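Local atomic coordinates of leucine aminopeptidase 1 (Caenorhabditis elegans, PDB entry 2HC9), a protein that releases N-terminal amino acids, preferably leucine, from peptides as a two-zinc M17 aminopeptidase, probably acting as a digestive enzyme. Residues 29-38 and 46-56. The protein carries 1 engineered substitution. Sequence-based numbering, arbitrary orientation. Where two conformers were deposited one is given.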
ATOM      1  N   LEU A  29     -34.444  31.439  24.324  1.00 23.32           N
ATOM      2  CA  LEU A  29     -35.716  30.701  24.303  1.00 23.17           C
ATOM      3  C   LEU A  29     -36.413  30.677  25.661  1.00 27.94           C
ATOM      4  O   LEU A  29     -37.642  30.769  25.724  1.00 27.18           O
ATOM      5  CB  LEU A  29     -35.525  29.266  23.791  1.00 22.69           C
ATOM      6  CG  LEU A  29     -35.081  29.108  22.328  1.00 22.71           C
ATOM      7  CD1 LEU A  29     -34.824  27.632  21.991  1.00 20.45           C
ATOM      8  CD2 LEU A  29     -36.095  29.701  21.370  1.00 21.42           C
ATOM      9  N   LYS A  30     -35.631  30.556  26.740  1.00 26.30           N
ATOM     10  CA  LYS A  30     -36.182  30.576  28.101  1.00 30.39           C
ATOM     11  C   LYS A  30     -36.947  31.879  28.373  1.00 28.28           C
ATOM     12  O   LYS A  30     -37.897  31.897  29.151  1.00 29.66           O
ATOM     13  CB  LYS A  30     -35.063  30.433  29.132  1.00 33.73           C
ATOM     14  CG  LYS A  30     -34.714  29.015  29.498  1.00 48.27           C
ATOM     15  CD  LYS A  30     -33.652  28.979  30.617  1.00 55.20           C
ATOM     16  CE  LYS A  30     -34.021  29.911  31.784  1.00 60.60           C
ATOM     17  NZ  LYS A  30     -33.609  29.375  33.126  1.00 66.04           N
ATOM     18  N   ASN A  31     -36.522  32.964  27.745  1.00 29.61           N
ATOM     19  CA  ASN A  31     -37.137  34.265  27.985  1.00 34.20           C
ATOM     20  C   ASN A  31     -38.203  34.669  26.977  1.00 33.99           C
ATOM     21  O   ASN A  31     -38.834  35.716  27.118  1.00 33.76           O
ATOM     22  CB  ASN A  31     -36.070  35.345  28.126  1.00 34.41           C
ATOM     23  CG  ASN A  31     -35.331  35.244  29.449  1.00 43.18           C
ATOM     24  OD1 ASN A  31     -34.154  35.558  29.536  1.00 47.93           O
ATOM     25  ND2 ASN A  31     -36.022  34.784  30.479  1.00 40.99           N
ATOM     26  N   VAL A  32     -38.421  33.836  25.967  1.00 25.56           N
ATOM     27  CA  VAL A  32     -39.460  34.129  24.983  1.00 28.41           C
ATOM     28  C   VAL A  32     -40.853  33.942  25.614  1.00 31.17           C
ATOM     29  O   VAL A  32     -41.128  32.912  26.231  1.00 34.25           O
ATOM     30  CB  VAL A  32     -39.303  33.246  23.721  1.00 28.68           C
ATOM     31  CG1 VAL A  32     -40.523  33.410  22.799  1.00 30.91           C
ATOM     32  CG2 VAL A  32     -38.018  33.629  22.982  1.00 25.57           C
ATOM     33  N   THR A  33     -41.710  34.948  25.461  1.00 28.87           N
ATOM     34  CA  THR A  33     -43.114  34.853  25.876  1.00 30.19           C
ATOM     35  C   THR A  33     -43.993  34.323  24.743  1.00 28.27           C
ATOM     36  O   THR A  33     -43.945  34.842  23.624  1.00 29.14           O
ATOM     37  CB  THR A  33     -43.650  36.232  26.362  1.00 34.78           C
ATOM     38  OG1 THR A  33     -42.775  36.742  27.371  1.00 33.87           O
ATOM     39  CG2 THR A  33     -45.045  36.098  26.971  1.00 32.74           C
ATOM     40  N   PHE A  34     -44.784  33.295  25.037  1.00 26.98           N
ATOM     41  CA  PHE A  34     -45.781  32.783  24.099  1.00 31.28           C
ATOM     42  C   PHE A  34     -46.967  33.757  24.001  1.00 36.65           C
ATOM     43  O   PHE A  34     -47.994  33.565  24.648  1.00 34.07           O
ATOM     44  CB  PHE A  34     -46.265  31.402  24.539  1.00 33.35           C
ATOM     45  CG  PHE A  34     -46.869  30.575  23.431  1.00 35.98           C
ATOM     46  CD1 PHE A  34     -46.057  29.987  22.459  1.00 37.80           C
ATOM     47  CD2 PHE A  34     -48.247  30.360  23.371  1.00 31.65           C
ATOM     48  CE1 PHE A  34     -46.607  29.210  21.440  1.00 37.58           C
ATOM     49  CE2 PHE A  34     -48.808  29.579  22.355  1.00 34.50           C
ATOM     50  CZ  PHE A  34     -47.991  29.003  21.387  1.00 34.24           C
ATOM     51  N   GLU A  35     -46.810  34.794  23.187  1.00 35.38           N
ATOM     52  CA  GLU A  35     -47.845  35.813  22.989  1.00 36.64           C
ATOM     53  C   GLU A  35     -47.636  36.438  21.611  1.00 35.62           C
ATOM     54  O   GLU A  35     -46.653  36.134  20.932  1.00 30.13           O
ATOM     55  CB  GLU A  35     -47.745  36.884  24.081  1.00 35.29           C
ATOM     56  CG  GLU A  35     -46.569  37.814  23.919  1.00 39.23           C
ATOM     57  CD  GLU A  35     -46.394  38.740  25.097  1.00 48.87           C
ATOM     58  OE1 GLU A  35     -47.319  38.832  25.936  1.00 46.14           O
ATOM     59  OE2 GLU A  35     -45.318  39.372  25.186  1.00 46.70           O
ATOM     60  N   GLY A  36     -48.561  37.296  21.192  1.00 30.36           N
ATOM     61  CA  GLY A  36     -48.324  38.201  20.074  1.00 32.95           C
ATOM     62  C   GLY A  36     -48.121  37.453  18.773  1.00 23.74           C
ATOM     63  O   GLY A  36     -48.764  36.417  18.539  1.00 26.31           O
ATOM     64  N   LYS A  37     -47.207  37.961  17.946  1.00 26.49           N
ATOM     65  CA  LYS A  37     -46.952  37.401  16.616  0.50 28.60           C
ATOM     66  C   LYS A  37     -46.354  35.996  16.693  1.00 28.08           C
ATOM     67  O   LYS A  37     -46.633  35.150  15.845  1.00 29.15           O
ATOM     68  CB  LYS A  37     -46.015  38.311  15.826  0.50 32.98           C
ATOM     69  CG  LYS A  37     -46.420  39.778  15.840  0.50 37.11           C
ATOM     70  CD  LYS A  37     -46.587  40.315  14.434  0.50 39.75           C
ATOM     71  CE  LYS A  37     -47.960  39.986  13.859  0.50 42.60           C
ATOM     72  NZ  LYS A  37     -48.089  40.418  12.441  0.50 39.75           N
ATOM     73  N   PHE A  38     -45.527  35.764  17.709  1.00 26.28           N
ATOM     74  CA  PHE A  38     -44.921  34.441  17.895  1.00 25.02           C
ATOM     75  C   PHE A  38     -46.004  33.396  18.169  1.00 27.84           C
ATOM     76  O   PHE A  38     -46.038  32.344  17.531  1.00 27.53           O
ATOM     77  CB  PHE A  38     -43.874  34.472  19.016  1.00 26.08           C
ATOM     78  CG  PHE A  38     -43.309  33.119  19.346  1.00 24.37           C
ATOM     79  CD1 PHE A  38     -42.771  32.320  18.330  1.00 25.15           C
ATOM     80  CD2 PHE A  38     -43.341  32.632  20.647  1.00 25.09           C
ATOM     81  CE1 PHE A  38     -42.250  31.053  18.619  1.00 24.53           C
ATOM     82  CE2 PHE A  38     -42.830  31.366  20.954  1.00 26.60           C
ATOM     83  CZ  PHE A  38     -42.277  30.572  19.927  1.00 26.66           C
ATOM     84  N   VAL A  46     -47.760  24.329  18.894  1.00 36.00           N
ATOM     85  CA  VAL A  46     -47.611  24.366  20.347  1.00 36.45           C
ATOM     86  C   VAL A  46     -48.915  24.857  21.008  1.00 40.81           C
ATOM     87  O   VAL A  46     -49.440  25.914  20.646  1.00 35.06           O
ATOM     88  CB  VAL A  46     -46.421  25.266  20.749  1.00 38.41           C
ATOM     89  CG1 VAL A  46     -46.271  25.327  22.263  1.00 39.67           C
ATOM     90  CG2 VAL A  46     -45.119  24.747  20.091  1.00 38.29           C
ATOM     91  N   THR A  47     -49.430  24.079  21.959  1.00 42.42           N
ATOM     92  CA  THR A  47     -50.807  24.245  22.446  1.00 46.46           C
ATOM     93  C   THR A  47     -51.059  25.644  22.993  1.00 44.17           C
ATOM     94  O   THR A  47     -51.919  26.369  22.487  1.00 48.34           O
ATOM     95  CB  THR A  47     -51.160  23.206  23.523  1.00 46.20           C
ATOM     96  OG1 THR A  47     -50.983  21.895  22.980  1.00 46.91           O
ATOM     97  CG2 THR A  47     -52.623  23.370  23.967  1.00 48.26           C
ATOM     98  N   ASP A  48     -50.291  26.011  24.011  1.00 45.32           N
ATOM     99  CA  ASP A  48     -50.400  27.315  24.655  1.00 46.45           C
ATOM    100  C   ASP A  48     -49.096  27.635  25.363  1.00 43.46           C
ATOM    101  O   ASP A  48     -48.140  26.865  25.291  1.00 45.07           O
ATOM    102  CB  ASP A  48     -51.544  27.315  25.676  1.00 52.68           C
ATOM    103  CG  ASP A  48     -51.516  26.101  26.603  1.00 53.18           C
ATOM    104  OD1 ASP A  48     -50.425  25.693  27.074  1.00 50.25           O
ATOM    105  OD2 ASP A  48     -52.609  25.554  26.867  1.00 59.44           O
ATOM    106  N   GLY A  49     -49.074  28.760  26.069  1.00 40.34           N
ATOM    107  CA  GLY A  49     -47.933  29.167  26.878  1.00 33.41           C
ATOM    108  C   GLY A  49     -47.395  28.161  27.879  1.00 39.52           C
ATOM    109  O   GLY A  49     -46.179  28.044  28.042  1.00 37.26           O
ATOM    110  N   ASP A  50     -48.286  27.447  28.566  1.00 42.12           N
ATOM    111  CA  ASP A  50     -47.847  26.505  29.606  1.00 46.52           C
ATOM    112  C   ASP A  50     -47.094  25.341  28.978  1.00 40.61           C
ATOM    113  O   ASP A  50     -46.004  24.983  29.438  1.00 43.14           O
ATOM    114  CB  ASP A  50     -49.029  25.969  30.416  1.00 45.62           C
ATOM    115  CG  ASP A  50     -49.694  27.043  31.254  1.00 52.74           C
ATOM    116  OD1 ASP A  50     -48.969  27.872  31.841  1.00 51.88           O
ATOM    117  OD2 ASP A  50     -50.939  27.050  31.323  1.00 53.81           O
ATOM    118  N   SER A  51     -47.687  24.775  27.929  1.00 38.35           N
ATOM    119  CA  SER A  51     -47.063  23.693  27.176  1.00 38.04           C
ATOM    120  C   SER A  51     -45.726  24.137  26.560  1.00 35.88           C
ATOM    121  O   SER A  51     -44.743  23.396  26.634  1.00 30.17           O
ATOM    122  CB  SER A  51     -48.013  23.158  26.111  1.00 38.71           C
ATOM    123  OG  SER A  51     -48.191  24.110  25.084  1.00 49.55           O
ATOM    124  N   TRP A  52     -45.687  25.343  25.984  1.00 30.81           N
ATOM    125  CA  TRP A  52     -44.413  25.972  25.611  1.00 31.66           C
ATOM    126  C   TRP A  52     -43.400  25.974  26.755  1.00 34.91           C
ATOM    127  O   TRP A  52     -42.292  25.460  26.614  1.00 29.24           O
ATOM    128  CB  TRP A  52     -44.607  27.388  25.056  1.00 26.31           C
ATOM    129  CG  TRP A  52     -43.304  28.095  24.728  1.00 29.31           C
ATOM    130  CD1 TRP A  52     -42.690  29.065  25.464  1.00 29.97           C
ATOM    131  CD2 TRP A  52     -42.466  27.875  23.576  1.00 26.91           C
ATOM    132  NE1 TRP A  52     -41.528  29.467  24.852  1.00 29.03           N
ATOM    133  CE2 TRP A  52     -41.361  28.752  23.692  1.00 28.99           C
ATOM    134  CE3 TRP A  52     -42.538  27.014  22.472  1.00 26.68           C
ATOM    135  CZ2 TRP A  52     -40.327  28.805  22.737  1.00 27.62           C
ATOM    136  CZ3 TRP A  52     -41.518  27.068  21.517  1.00 26.32           C
ATOM    137  CH2 TRP A  52     -40.424  27.961  21.660  1.00 26.53           C
ATOM    138  N   ASN A  53     -43.776  26.547  27.896  1.00 33.87           N
ATOM    139  CA  ASN A  53     -42.846  26.648  29.016  1.00 32.31           C
ATOM    140  C   ASN A  53     -42.419  25.293  29.557  1.00 32.18           C
ATOM    141  O   ASN A  53     -41.250  25.089  29.889  1.00 33.75           O
ATOM    142  CB  ASN A  53     -43.459  27.479  30.132  1.00 43.37           C
ATOM    143  CG  ASN A  53     -43.671  28.914  29.721  1.00 50.70           C
ATOM    144  OD1 ASN A  53     -42.769  29.552  29.170  1.00 50.55           O
ATOM    145  ND2 ASN A  53     -44.869  29.430  29.968  1.00 53.52           N
ATOM    146  N   SER A  54     -43.378  24.377  29.633  1.00 34.41           N
ATOM    147  CA  SER A  54     -43.102  23.010  30.056  1.00 38.99           C
ATOM    148  C   SER A  54     -42.025  22.377  29.158  1.00 37.45           C
ATOM    149  O   SER A  54     -41.028  21.837  29.650  1.00 34.92           O
ATOM    150  CB  SER A  54     -44.392  22.196  30.017  1.00 41.42           C
ATOM    151  OG  SER A  54     -44.165  20.857  30.411  1.00 53.53           O
ATOM    152  N   MET A  55     -42.215  22.477  27.841  1.00 33.77           N
ATOM    153  CA  MET A  55     -41.233  21.946  26.882  1.00 28.27           C
ATOM    154  C   MET A  55     -39.830  22.560  27.027  1.00 29.01           C
ATOM    155  O   MET A  55     -38.837  21.834  27.131  1.00 24.37           O
ATOM    156  CB  MET A  55     -41.747  22.106  25.452  1.00 24.30           C
ATOM    157  CG  MET A  55     -40.758  21.591  24.404  1.00 23.02           C
ATOM    158  SD  MET A  55     -41.413  21.739  22.746  1.00 25.35           S
ATOM    159  CE  MET A  55     -41.550  23.531  22.642  1.00 21.54           C
ATOM    160  N   ILE A  56     -39.751  23.895  27.055  1.00 26.34           N
ATOM    161  CA  ILE A  56     -38.477  24.581  27.230  1.00 29.32           C
ATOM    162  C   ILE A  56     -37.755  24.142  28.516  1.00 30.84           C
ATOM    163  O   ILE A  56     -36.541  23.938  28.493  1.00 34.27           O
ATOM    164  CB  ILE A  56     -38.631  26.139  27.134  1.00 30.24           C
ATOM    165  CG1 ILE A  56     -39.253  26.527  25.776  1.00 30.43           C
ATOM    166  CG2 ILE A  56     -37.283  26.842  27.325  1.00 29.86           C
ATOM    167  CD1 ILE A  56     -38.388  26.186  24.533  1.00 28.32           C
TER
HETATM  168  O   HOH W   1     -39.894  30.717  26.946  1.00 40.08           O
HETATM  169  O   HOH W   2     -40.334  29.406  29.265  1.00 56.35           O
HETATM  170  O   HOH W   3     -44.715  31.866  27.548  1.00 45.74           O
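F34 and F38 reach W52 from two directions, and the three rings form the aromatic cluster that ties the turn after helix 26-31, and the start of helix 36-42, to helix 49-58. The example illustrates how two segments can adhere without a single direct hydrogen bond between them. F38 presents its edge to one face of the indole, CZ standing 3.6 Å from W52 CH2 with the planes at 75°, a T-shaped pair; CG1 of I56, one turn further along the helix, lies over the opposite indole face near its rim. F34 meets W52 differently: its plane lies 25° from that of the indole's five-membered ring, but the two are offset laterally too far for real stacking, and CD1 touches W52 CB at 3.9 Å. With CG anti to the backbone N (chi1 -158°), the F34 ring extends from the centre of an inverse gamma turn to the start of helix 49-58, where CD2 lies 3.2 Å from G49 N and CE1 packs on V46 CG1. That helix start is fixed by D48, the N-cap, whose OD1 accepts an almost straight bond from S51 N. Replacing F34 with an alanine would probably open a gap between G49, V46 and W52 and remove apolar cover from the helix start.

Packing is looser toward exposed K30, where I56 CG2 approaches K30 CG at 4.0 Å, and waters bridge the backbone to helix 49-58. One accepts from W52 NE1 at 2.9 Å and sits 2.6 Å from both L29 O and V32 O, to which it can donate. On the inner side, L29 and I56 both rest on L74 of strand 72-77, joining the contact to the N-terminal domain's sheet. The chemistry thus implies a division of labour: ring and aliphatic surfaces supply the direct adhesion, while water links the polar backbone to the indole N-H.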